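Local coordinates for protein hydrolase (Burkholderia cenocepacia, PDB 4QKU) that probably hydrolyses fumarylacetoacetate to fumarate and acetoacetate, the last step of phenylalanine and tyrosine breakdown, with a metal-dependent active site of the FAH family, at residues 255-260 against 433-438; 326-331 against 402-407. All coordinates share one frame; numbering follows the deposited sequence.

Contact 1: 255-260 against 433-438; sequences NDWSAR and GRILPA. With NA (sodium ion), chain H; SO4 (sulfate ion), chain J.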
ATOM      1  N   ASN B 255      12.284   2.223  11.084  1.00 14.08           N
ATOM      2  CA  ASN B 255      12.724   0.929  11.479  1.00 14.18           C
ATOM      3  C   ASN B 255      11.837  -0.069  10.792  1.00 14.49           C
ATOM      4  O   ASN B 255      10.671  -0.224  11.143  1.00 13.80           O
ATOM      5  CB  ASN B 255      12.644   0.757  12.993  1.00 14.17           C
ATOM      6  CG  ASN B 255      13.281  -0.543  13.459  1.00 14.25           C
ATOM      7  OD1 ASN B 255      13.641  -1.409  12.644  1.00 14.17           O
ATOM      8  ND2 ASN B 255      13.427  -0.688  14.770  1.00 14.33           N
ATOM      9  N   ASP B 256      12.402  -0.754   9.802  1.00 15.32           N
ATOM     10  CA  ASP B 256      11.652  -1.751   9.072  1.00 15.49           C
ATOM     11  C   ASP B 256      11.873  -3.088   9.723  1.00 15.85           C
ATOM     12  O   ASP B 256      12.664  -3.906   9.236  1.00 15.98           O
ATOM     13  CB  ASP B 256      12.032  -1.822   7.604  1.00 15.83           C
ATOM     14  CG  ASP B 256      11.177  -2.841   6.840  1.00 16.27           C
ATOM     15  OD1 ASP B 256      10.070  -3.179   7.325  1.00 16.89           O
ATOM     16  OD2 ASP B 256      11.614  -3.337   5.789  1.00 16.41           O
ATOM     17  N   TRP B 257      11.161  -3.309  10.821  1.00 15.08           N
ATOM     18  CA  TRP B 257      11.295  -4.550  11.559  1.00 15.31           C
ATOM     19  C   TRP B 257      11.143  -5.719  10.622  1.00 15.91           C
ATOM     20  O   TRP B 257      10.221  -5.735   9.799  1.00 16.44           O
ATOM     21  CB  TRP B 257      10.229  -4.662  12.635  1.00 14.68           C
ATOM     22  CG  TRP B 257      10.124  -3.508  13.600  1.00 13.81           C
ATOM     23  CD1 TRP B 257       9.247  -2.446  13.530  1.00 13.14           C
ATOM     24  CD2 TRP B 257      10.883  -3.320  14.774  1.00 13.55           C
ATOM     25  NE1 TRP B 257       9.436  -1.625  14.589  1.00 13.06           N
ATOM     26  CE2 TRP B 257      10.418  -2.148  15.386  1.00 13.30           C
ATOM     27  CE3 TRP B 257      11.891  -4.056  15.404  1.00 13.94           C
ATOM     28  CZ2 TRP B 257      10.935  -1.686  16.578  1.00 13.52           C
ATOM     29  CZ3 TRP B 257      12.394  -3.603  16.602  1.00 13.91           C
ATOM     30  CH2 TRP B 257      11.925  -2.418  17.170  1.00 13.74           C
ATOM     31  N   SER B 258      12.027  -6.699  10.762  1.00 16.71           N
ATOM     32  CA  SER B 258      12.095  -7.844   9.854  1.00 17.01           C
ATOM     33  C   SER B 258      12.217  -9.162  10.619  1.00 17.68           C
ATOM     34  O   SER B 258      12.998  -9.253  11.568  1.00 18.11           O
ATOM     35  CB  SER B 258      13.313  -7.688   8.976  1.00 16.94           C
ATOM     36  OG  SER B 258      13.296  -6.450   8.292  1.00 17.11           O
ATOM     37  N   ALA B 259      11.433 -10.168  10.241  1.00 17.75           N
ATOM     38  CA  ALA B 259      11.596 -11.506  10.793  1.00 18.97           C
ATOM     39  C   ALA B 259      12.378 -12.362   9.805  1.00 19.55           C
ATOM     40  O   ALA B 259      11.818 -12.826   8.816  1.00 20.40           O
ATOM     41  CB  ALA B 259      10.246 -12.123  11.079  1.00 19.28           C
ATOM     42  N   ARG B 260      13.662 -12.578  10.073  1.00 19.89           N
ATOM     43  CA  ARG B 260      14.566 -13.138   9.057  1.00 20.04           C
ATOM     44  C   ARG B 260      14.317 -14.581   8.731  1.00 20.69           C
ATOM     45  O   ARG B 260      14.518 -14.990   7.579  1.00 21.51           O
ATOM     46  CB  ARG B 260      16.027 -13.011   9.466  1.00 20.12           C
ATOM     47  CG  ARG B 260      16.448 -11.611   9.849  1.00 19.75           C
ATOM     48  CD  ARG B 260      16.156 -10.645   8.745  1.00 19.39           C
ATOM     49  NE  ARG B 260      16.882  -9.386   8.863  1.00 19.21           N
ATOM     50  CZ  ARG B 260      16.829  -8.438   7.938  1.00 18.94           C
ATOM     51  NH1 ARG B 260      16.076  -8.620   6.874  1.00 18.42           N
ATOM     52  NH2 ARG B 260      17.516  -7.312   8.072  1.00 19.40           N
ATOM     53  N   GLY B 433      11.012   1.257  19.869  1.00 16.28           N
ATOM     54  CA  GLY B 433       9.994   0.244  20.115  1.00 16.23           C
ATOM     55  C   GLY B 433      10.493  -0.889  20.970  1.00 16.35           C
ATOM     56  O   GLY B 433      11.644  -1.310  20.830  1.00 16.45           O
ATOM     57  N   ARG B 434       9.620  -1.379  21.857  1.00 16.46           N
ATOM     58  CA  ARG B 434       9.934  -2.516  22.718  1.00 16.73           C
ATOM     59  C   ARG B 434       9.161  -3.762  22.207  1.00 16.45           C
ATOM     60  O   ARG B 434       7.988  -3.685  21.818  1.00 15.85           O
ATOM     61  CB  ARG B 434       9.664  -2.195  24.204  1.00 16.95           C
ATOM     62  N   ILE B 435       9.846  -4.902  22.206  1.00 16.22           N
ATOM     63  CA  ILE B 435       9.291  -6.153  21.714  1.00 16.24           C
ATOM     64  C   ILE B 435       8.448  -6.911  22.751  1.00 16.94           C
ATOM     65  O   ILE B 435       8.924  -7.227  23.841  1.00 17.29           O
ATOM     66  CB  ILE B 435      10.430  -7.077  21.251  1.00 16.19           C
ATOM     67  CG1 ILE B 435      11.202  -6.412  20.130  1.00 15.98           C
ATOM     68  CG2 ILE B 435       9.891  -8.417  20.806  1.00 16.30           C
ATOM     69  CD1 ILE B 435      10.332  -5.860  18.999  1.00 15.36           C
ATOM     70  N   LEU B 436       7.196  -7.191  22.404  1.00 17.22           N
ATOM     71  CA  LEU B 436       6.308  -8.024  23.222  1.00 18.12           C
ATOM     72  C   LEU B 436       6.430  -9.470  22.777  1.00 18.82           C
ATOM     73  O   LEU B 436       6.669  -9.731  21.599  1.00 18.93           O
ATOM     74  CB  LEU B 436       4.855  -7.570  23.071  1.00 18.03           C
ATOM     75  CG  LEU B 436       4.540  -6.122  23.458  1.00 17.98           C
ATOM     76  CD1 LEU B 436       3.073  -5.844  23.180  1.00 17.85           C
ATOM     77  CD2 LEU B 436       4.866  -5.869  24.925  1.00 18.37           C
ATOM     78  N   PRO B 437       6.242 -10.418  23.702  1.00 20.13           N
ATOM     79  CA  PRO B 437       6.215 -11.829  23.358  1.00 20.70           C
ATOM     80  C   PRO B 437       5.196 -12.185  22.267  1.00 20.92           C
ATOM     81  O   PRO B 437       4.150 -11.545  22.154  1.00 20.15           O
ATOM     82  CB  PRO B 437       5.791 -12.505  24.678  1.00 21.38           C
ATOM     83  CG  PRO B 437       6.178 -11.561  25.743  1.00 21.32           C
ATOM     84  CD  PRO B 437       5.999 -10.201  25.147  1.00 20.79           C
ATOM     85  N   ALA B 438       5.516 -13.207  21.477  1.00 21.73           N
ATOM     86  CA  ALA B 438       4.594 -13.717  20.467  1.00 23.07           C
ATOM     87  C   ALA B 438       3.344 -14.301  21.113  1.00 24.70           C
ATOM     88  O   ALA B 438       3.417 -14.882  22.186  1.00 24.43           O
ATOM     89  CB  ALA B 438       5.282 -14.797  19.630  1.00 23.27           C
TER
HETATM   90 NA    NA H 501       8.610  -4.081   8.983  1.00 15.60          NA
HETATM   91  S   SO4 J 503      16.665  -7.055   3.307  1.00 45.14           S
HETATM   92  O1  SO4 J 503      15.988  -6.929   1.997  1.00 48.59           O
HETATM   93  O2  SO4 J 503      17.257  -5.752   3.660  1.00 45.83           O
HETATM   94  O3  SO4 J 503      15.716  -7.444   4.377  1.00 44.85           O
HETATM   95  O4  SO4 J 503      17.700  -8.107   3.171  1.00 49.01           O

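Contact 2: 326-331 against 402-407; sequences LRAEGA and GSRTFI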
ATOM      1  N   LEU B 326      20.366  -0.681  21.483  1.00 19.50           N
ATOM      2  CA  LEU B 326      19.564  -1.792  21.998  1.00 19.85           C
ATOM      3  C   LEU B 326      19.695  -1.810  23.520  1.00 21.15           C
ATOM      4  O   LEU B 326      20.802  -1.889  24.029  1.00 21.53           O
ATOM      5  CB  LEU B 326      20.083  -3.119  21.427  1.00 19.92           C
ATOM      6  CG  LEU B 326      19.277  -4.407  21.666  1.00 20.19           C
ATOM      7  CD1 LEU B 326      19.742  -5.470  20.694  1.00 20.32           C
ATOM      8  CD2 LEU B 326      19.409  -4.965  23.073  1.00 20.98           C
ATOM      9  N   ARG B 327      18.567  -1.775  24.228  1.00 22.19           N
ATOM     10  CA  ARG B 327      18.532  -1.859  25.689  1.00 23.25           C
ATOM     11  C   ARG B 327      17.713  -3.087  26.096  1.00 23.59           C
ATOM     12  O   ARG B 327      16.536  -3.159  25.805  1.00 22.33           O
ATOM     13  CB  ARG B 327      17.898  -0.584  26.285  1.00 23.49           C
ATOM     14  CG  ARG B 327      17.961  -0.456  27.805  1.00 24.60           C
ATOM     15  CD  ARG B 327      17.044   0.646  28.347  1.00 25.00           C
ATOM     16  NE  ARG B 327      17.463   1.978  27.905  1.00 25.62           N
ATOM     17  CZ  ARG B 327      18.303   2.818  28.549  1.00 27.01           C
ATOM     18  NH1 ARG B 327      18.860   2.511  29.722  1.00 28.07           N
ATOM     19  NH2 ARG B 327      18.609   4.000  28.003  1.00 26.55           N
ATOM     20  N   ALA B 328      18.347  -4.041  26.779  1.00 25.08           N
ATOM     21  CA  ALA B 328      17.633  -5.182  27.359  1.00 25.86           C
ATOM     22  C   ALA B 328      16.666  -4.694  28.404  1.00 26.88           C
ATOM     23  O   ALA B 328      16.838  -3.612  28.964  1.00 26.86           O
ATOM     24  CB  ALA B 328      18.606  -6.180  27.969  1.00 26.11           C
ATOM     25  N   GLU B 329      15.627  -5.471  28.645  1.00 28.40           N
ATOM     26  CA  GLU B 329      14.657  -5.106  29.643  1.00 30.68           C
ATOM     27  C   GLU B 329      15.345  -4.907  31.000  1.00 31.71           C
ATOM     28  O   GLU B 329      16.065  -5.788  31.479  1.00 32.53           O
ATOM     29  CB  GLU B 329      13.599  -6.188  29.752  1.00 33.02           C
ATOM     30  CG  GLU B 329      12.473  -5.871  30.728  1.00 34.58           C
ATOM     31  CD  GLU B 329      11.239  -6.693  30.420  1.00 36.76           C
ATOM     32  OE1 GLU B 329      11.368  -7.951  30.331  1.00 39.01           O
ATOM     33  OE2 GLU B 329      10.157  -6.087  30.222  1.00 36.38           O
ATOM     34  N   GLY B 330      15.114  -3.741  31.599  1.00 31.49           N
ATOM     35  CA  GLY B 330      15.700  -3.385  32.872  1.00 32.41           C
ATOM     36  C   GLY B 330      17.170  -2.954  32.878  1.00 32.70           C
ATOM     37  O   GLY B 330      17.730  -2.750  33.963  1.00 33.80           O
ATOM     38  N   ALA B 331      17.809  -2.824  31.712  1.00 31.16           N
ATOM     39  CA  ALA B 331      19.206  -2.367  31.678  1.00 30.98           C
ATOM     40  C   ALA B 331      19.248  -0.858  31.881  1.00 31.65           C
ATOM     41  O   ALA B 331      18.367  -0.132  31.415  1.00 29.72           O
ATOM     42  CB  ALA B 331      19.907  -2.759  30.393  1.00 29.58           C
ATOM     43  N   GLY B 402      26.138  -9.278  28.978  1.00 28.71           N
ATOM     44  CA  GLY B 402      25.212 -10.024  28.161  1.00 27.76           C
ATOM     45  C   GLY B 402      25.543  -9.838  26.710  1.00 26.59           C
ATOM     46  O   GLY B 402      26.458  -9.108  26.366  1.00 27.02           O
ATOM     47  N   SER B 403      24.795 -10.514  25.854  1.00 25.28           N
ATOM     48  CA  SER B 403      25.061 -10.476  24.433  1.00 24.16           C
ATOM     49  C   SER B 403      23.790 -10.801  23.643  1.00 23.02           C
ATOM     50  O   SER B 403      22.831 -11.352  24.180  1.00 23.20           O
ATOM     51  CB  SER B 403      26.203 -11.452  24.086  1.00 24.68           C
ATOM     52  OG  SER B 403      25.746 -12.794  24.024  1.00 24.80           O
ATOM     53  N   ARG B 404      23.825 -10.482  22.357  1.00 22.00           N
ATOM     54  CA  ARG B 404      22.715 -10.700  21.459  1.00 21.09           C
ATOM     55  C   ARG B 404      23.189 -11.201  20.109  1.00 21.13           C
ATOM     56  O   ARG B 404      24.261 -10.799  19.621  1.00 21.30           O
ATOM     57  CB  ARG B 404      21.962  -9.390  21.220  1.00 20.15           C
ATOM     58  CG  ARG B 404      21.091  -8.935  22.375  1.00 20.29           C
ATOM     59  CD  ARG B 404      19.842  -9.820  22.582  1.00 20.42           C
ATOM     60  NE  ARG B 404      19.031  -9.285  23.677  1.00 20.29           N
ATOM     61  CZ  ARG B 404      19.311  -9.433  24.975  1.00 21.13           C
ATOM     62  NH1 ARG B 404      20.363 -10.150  25.385  1.00 21.85           N
ATOM     63  NH2 ARG B 404      18.535  -8.859  25.882  1.00 21.18           N
ATOM     64  N   THR B 405      22.378 -12.075  19.503  1.00 21.04           N
ATOM     65  CA  THR B 405      22.371 -12.259  18.049  1.00 20.74           C
ATOM     66  C   THR B 405      21.172 -11.479  17.504  1.00 19.41           C
ATOM     67  O   THR B 405      21.338 -10.381  17.005  1.00 19.17           O
ATOM     68  CB  THR B 405      22.300 -13.741  17.631  1.00 21.37           C
ATOM     69  OG1 THR B 405      21.214 -14.372  18.311  1.00 21.75           O
ATOM     70  CG2 THR B 405      23.591 -14.453  17.993  1.00 22.20           C
ATOM     71  N   PHE B 406      19.973 -12.030  17.620  1.00 18.82           N
ATOM     72  CA  PHE B 406      18.775 -11.297  17.222  1.00 17.88           C
ATOM     73  C   PHE B 406      18.027 -10.756  18.427  1.00 17.90           C
ATOM     74  O   PHE B 406      18.390 -11.051  19.561  1.00 18.81           O
ATOM     75  CB  PHE B 406      17.907 -12.169  16.322  1.00 17.48           C
ATOM     76  CG  PHE B 406      18.531 -12.421  14.993  1.00 17.09           C
ATOM     77  CD1 PHE B 406      18.396 -11.503  13.968  1.00 16.38           C
ATOM     78  CD2 PHE B 406      19.299 -13.557  14.787  1.00 17.51           C
ATOM     79  CE1 PHE B 406      18.991 -11.711  12.742  1.00 16.43           C
ATOM     80  CE2 PHE B 406      19.902 -13.775  13.564  1.00 17.46           C
ATOM     81  CZ  PHE B 406      19.749 -12.848  12.537  1.00 16.96           C
ATOM     82  N   ILE B 407      16.981  -9.972  18.193  1.00 17.10           N
ATOM     83  CA  ILE B 407      16.291  -9.281  19.278  1.00 16.87           C
ATOM     84  C   ILE B 407      15.504 -10.249  20.161  1.00 17.62           C
ATOM     85  O   ILE B 407      14.844 -11.187  19.677  1.00 17.43           O
ATOM     86  CB  ILE B 407      15.310  -8.222  18.748  1.00 16.12           C
ATOM     87  CG1 ILE B 407      16.025  -7.205  17.863  1.00 15.77           C
ATOM     88  CG2 ILE B 407      14.660  -7.467  19.874  1.00 16.14           C
ATOM     89  CD1 ILE B 407      15.064  -6.519  16.907  1.00 15.16           C
TER

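Contact 1: 255-260 against 433-438
W257 lays the far end of its six-membered ring against G433 and I435, three buried residues that make up the whole contact. The ring meets the strand obliquely: CH2 lies 3.8 Å from the carbonyl O of G433, and CZ2 lies 4.1 Å from G433 CA. Having no side chain, glycine lets the broad indole come this close to the backbone. CD1 of I435, ending an apolar branch long enough to reach the ring, comes from the opposite direction to 3.9 Å from W257 CZ3. With CG anti to the carbonyl carbon (chi1 -54°), the indole swings toward strand 424-436, while NE1 is hydrogen-bonded to T281 OG1. ND2 of N255 sits 3.1 Å above the plane of the W257 ring, offset toward the rim. Beyond this tight patch the second segment loosens toward solvent: L436 is partly exposed and P437 is exposed. The backbone of the same tryptophan belongs to a polar site. W257 O (2.5 Å) and D256 OD1 (2.4 Å) bind the sodium ion, which K276, A279 and T280 complete. R260, salt-bridged to D220 and E222, donates from NH1 to O3 of a sulfate, probably from the crystallisation liquor, at 2.8 Å. The packing thus joins strands 248-259 and 424-436 beside a sodium held partly by D256, K276 and T280, predicted magnesium ligands, consistent with an FAH-family active site.

Contact 2: 326-331 against 402-407
L326 and A328 stand across from R404 where two backbones run in opposite senses without pairing: L326 CA is 8.6 Å from I407 CA, and A328 CA is 9.0 Å from G402 CA. The first segment ends strand 317-327 and then folds into a type II beta turn from A328 to A331, closed by A331 N to A328 O. G330 takes the third position of that turn, where its positive phi (77°) suits glycine. The second segment holds the short strand 403-404, which pairs with 396-397, and a loop that follows it. R404 reaches across between the two backbones, its long side chain crossing that of L326 at about a right angle. CG of R404 rests 4.1 Å from L326 CD1, so the aliphatic part of the arginine meets the buried leucine. Farther out the small methyl of A328 approaches the guanidinium obliquely, its CB 3.4 Å from R404 NH2. Bent at chi2 (-70°), the arginine chain doubles back far enough for R404 NH1 to reach S403 O, at 3.0 Å and above the carbonyl plane. Its charge is answered by a salt bridge from NE to D411. The CB bond of R327 turns away from the other segment, and its guanidinium bonds the turn's last residue: R327 NH1 to A331 O, 3.2 Å and 170°, in the guanidinium plane but above the carbonyl plane.

Along the chain, 255-260 comes first, at the end of strand 248-259, then 326-331, 402-407 and finally 433-438 near the C terminus. Contact 1 therefore closes a loop of 172 residues, and contact 2, closing one of 70, is nested wholly inside it. Contact 1 ties the sheet holding strands 219-229, 248-259 and 280-288 to the sheet holding 317-327, 412-421 and 424-436; contact 2 ties the end of 317-327, in that second sheet, to the small 396-397 and 403-404 pair. Their centres lie 13 Å apart and they touch directly: I407 packs on I435 and W257, and F406 packs on the R260 side chain.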